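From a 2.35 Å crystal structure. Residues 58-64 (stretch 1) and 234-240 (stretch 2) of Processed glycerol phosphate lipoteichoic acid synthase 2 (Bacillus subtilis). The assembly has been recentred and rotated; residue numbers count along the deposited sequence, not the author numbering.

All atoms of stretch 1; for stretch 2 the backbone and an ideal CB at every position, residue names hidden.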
# COMPACT_ATOMS: atom_id res chain seq x y z
N PRO A 58 1.69 1.22 -19.84
CA PRO A 58 1.91 2.57 -20.40
C PRO A 58 1.28 3.74 -19.61
O PRO A 58 1.86 4.84 -19.58
CB PRO A 58 1.29 2.50 -21.82
CG PRO A 58 0.29 1.36 -21.77
CD PRO A 58 1.04 0.34 -20.83
N PHE A 59 0.12 3.54 -18.99
CA PHE A 59 -0.43 4.65 -18.19
C PHE A 59 0.41 4.95 -16.94
O PHE A 59 0.71 6.11 -16.65
CB PHE A 59 -1.89 4.43 -17.78
CG PHE A 59 -2.56 5.68 -17.29
CD1 PHE A 59 -2.85 6.72 -18.19
CD2 PHE A 59 -2.84 5.85 -15.93
CE1 PHE A 59 -3.49 7.91 -17.77
CE2 PHE A 59 -3.46 7.01 -15.48
CZ PHE A 59 -3.81 8.07 -16.41
N LEU A 60 0.79 3.88 -16.24
CA LEU A 60 1.54 4.00 -15.00
C LEU A 60 2.90 4.59 -15.32
O LEU A 60 3.38 5.45 -14.58
CB LEU A 60 1.63 2.65 -14.27
CG LEU A 60 0.25 2.16 -13.74
CD1 LEU A 60 0.30 0.78 -13.02
CD2 LEU A 60 -0.49 3.16 -12.84
N ASN A 61 3.50 4.15 -16.42
CA ASN A 61 4.74 4.76 -16.95
C ASN A 61 4.64 6.26 -17.16
O ASN A 61 5.56 6.99 -16.79
CB ASN A 61 5.20 4.09 -18.26
CG ASN A 61 5.46 2.62 -18.09
OD1 ASN A 61 5.49 2.11 -16.96
ND2 ASN A 61 5.61 1.92 -19.20
N LYS A 62 3.55 6.73 -17.74
CA LYS A 62 3.40 8.17 -17.97
C LYS A 62 3.40 8.91 -16.62
O LYS A 62 4.09 9.90 -16.44
CB LYS A 62 2.15 8.49 -18.79
CG LYS A 62 2.19 9.87 -19.41
CD LYS A 62 0.87 10.27 -20.09
CE LYS A 62 -0.25 10.50 -19.09
NZ LYS A 62 -1.35 11.31 -19.70
N LEU A 63 2.67 8.38 -15.66
CA LEU A 63 2.67 8.97 -14.31
C LEU A 63 4.06 8.98 -13.69
O LEU A 63 4.44 9.94 -13.02
CB LEU A 63 1.73 8.18 -13.40
CG LEU A 63 0.28 8.08 -13.85
CD1 LEU A 63 -0.51 7.31 -12.83
CD2 LEU A 63 -0.32 9.49 -14.04
N ALA A 64 4.77 7.87 -13.87
CA ALA A 64 6.13 7.73 -13.42
C ALA A 64 7.03 8.76 -14.05
O ALA A 64 7.99 9.19 -13.42
CB ALA A 64 6.65 6.30 -13.68
N UNK A 234 -7.31 -0.27 -16.80
CA UNK A 234 -8.32 0.00 -15.80
C UNK A 234 -8.02 1.28 -15.04
O UNK A 234 -8.93 2.02 -14.72
CB UNK A 234 -8.43 -1.18 -14.83
N UNK A 235 -6.76 1.52 -14.71
CA UNK A 235 -6.38 2.72 -13.96
C UNK A 235 -6.57 3.94 -14.87
O UNK A 235 -7.12 4.96 -14.44
CB UNK A 235 -4.94 2.63 -13.46
N UNK A 236 -6.12 3.81 -16.12
CA UNK A 236 -6.36 4.82 -17.16
C UNK A 236 -7.84 5.20 -17.26
O UNK A 236 -8.18 6.39 -17.17
CB UNK A 236 -5.87 4.31 -18.51
N UNK A 237 -8.72 4.21 -17.39
CA UNK A 237 -10.17 4.51 -17.46
C UNK A 237 -10.62 5.22 -16.17
O UNK A 237 -11.23 6.28 -16.23
CB UNK A 237 -10.98 3.23 -17.67
N UNK A 238 -10.29 4.68 -15.01
CA UNK A 238 -10.59 5.33 -13.73
C UNK A 238 -10.17 6.81 -13.68
O UNK A 238 -10.96 7.68 -13.28
CB UNK A 238 -9.89 4.57 -12.60
N UNK A 239 -8.93 7.09 -14.08
CA UNK A 239 -8.43 8.46 -14.18
C UNK A 239 -9.23 9.31 -15.18
O UNK A 239 -9.58 10.44 -14.86
CB UNK A 239 -6.95 8.44 -14.59
N UNK A 240 -9.52 8.79 -16.37
CA UNK A 240 -10.35 9.55 -17.33
C UNK A 240 -11.67 9.94 -16.68
O UNK A 240 -12.07 11.09 -16.73
CB UNK A 240 -10.61 8.73 -18.60

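Both stretches are helical, and their axes approach to 9.5 Å with 63° between their N-to-C directions. Stretch 1 presents an apolar surface made by Phe-59, Leu-60 and Leu-63, so shape and hydrophobicity are the main criteria for the positions that face it.

Position 234 has helical angles (-64/-40), and its ideal CB finds nothing of stretch 1 within 5.5 Å. Stretch 1 sets no preference here. The residue is Ser-234, whose OG is hydrogen-bonded elsewhere in the structure.

At 235 the CA-to-CB bond points toward stretch 1, and the ideal CB lies 4.5 Å from Leu-60 CD2 and 4.6 Å from Phe-59 CD2. No polar side-chain group is offered there, so an aliphatic residue such as leucine, isoleucine, valine or methionine would suit. It is Ile-235: its CG2 lies 3.9 Å from Phe-59 CD2 and 4.1 Å from Leu-60 CD2. With chi1 and chi2 both m, the end of the chain, CD1, leads away.

Position 236 is where the backbones come nearest, its CA lying 6.0 Å from the CA of Phe-59. The CA-to-CB bond runs sideways, yet the ideal CB is 3.8 Å from Phe-59 CG. The ring already covers this backbone, so the start of the side chain should be slim, while its remainder may be polar or apolar; alanine, glutamine, glutamate or lysine are all plausible. The residue is Glu-236. Its CA makes a CH-pi contact, 3.8 Å from the Phe-59 ring centroid and 9° off the normal, and its CB also lies over that face. Chi1 and chi2 are both t, extending the chain to a carboxylate that forms no hydrogen bond with stretch 1.

Position 237 points away, and 238 is out of reach; neither ideal CB has a neighbour in stretch 1 within 5.5 Å, so the visible atoms leave both choices open. They are Gln-237, with NE2 hydrogen-bonded elsewhere, and Phe-238.

Position 239 points toward stretch 1, its ideal CB 3.7 Å from Phe-59 CZ. Leu-63 supplies further apolar surface, favouring a large hydrophobic residue: leucine, methionine or phenylalanine. Phe-239 fills the place. The edge of Phe-59 meets its face in an offset edge-to-face pair, with centroids 5.1 Å apart and planes at 78°; the closest atoms, Phe-59 CZ and Phe-239 CD2, are 3.6 Å apart. Phe-239 CZ reaches to 4.1 Å from Leu-63 CD1.

Position 240 points sideways with no stretch 1 atom within 5.5 Å of its ideal CB, so many residues would serve. Asn-240 makes no contact within 4.5 Å.

Stretch 2 (234-240) SIEQFFN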
# COMPACT_ATOMS: atom_id res chain seq x y z
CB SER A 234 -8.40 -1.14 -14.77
OG SER A 234 -8.65 -2.40 -15.36
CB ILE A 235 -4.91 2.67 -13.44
CG1 ILE A 235 -4.72 1.51 -12.46
CG2 ILE A 235 -4.50 4.05 -12.85
CD1 ILE A 235 -5.88 1.35 -11.48
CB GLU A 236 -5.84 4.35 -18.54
CG GLU A 236 -6.25 5.29 -19.72
CD GLU A 236 -5.72 4.86 -21.09
OE1 GLU A 236 -5.43 3.66 -21.31
OE2 GLU A 236 -5.64 5.73 -21.98
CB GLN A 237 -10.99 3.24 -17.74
CG GLN A 237 -12.48 3.34 -17.44
CD GLN A 237 -13.03 2.07 -16.80
OE1 GLN A 237 -12.83 0.97 -17.32
NE2 GLN A 237 -13.73 2.21 -15.65
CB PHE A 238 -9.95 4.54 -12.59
CG PHE A 238 -10.35 4.98 -11.21
CD1 PHE A 238 -11.70 5.18 -10.87
CD2 PHE A 238 -9.38 5.11 -10.22
CE1 PHE A 238 -12.08 5.54 -9.55
CE2 PHE A 238 -9.74 5.46 -8.87
CZ PHE A 238 -11.11 5.68 -8.54
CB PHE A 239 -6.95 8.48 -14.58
CG PHE A 239 -5.99 8.47 -13.42
CD1 PHE A 239 -6.08 7.52 -12.43
CD2 PHE A 239 -4.99 9.42 -13.33
CE1 PHE A 239 -5.18 7.51 -11.38
CE2 PHE A 239 -4.10 9.41 -12.27
CZ PHE A 239 -4.17 8.47 -11.33
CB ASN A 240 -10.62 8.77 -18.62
CG ASN A 240 -9.38 8.60 -19.49
OD1 ASN A 240 -8.51 9.48 -19.58
ND2 ASN A 240 -9.30 7.44 -20.14
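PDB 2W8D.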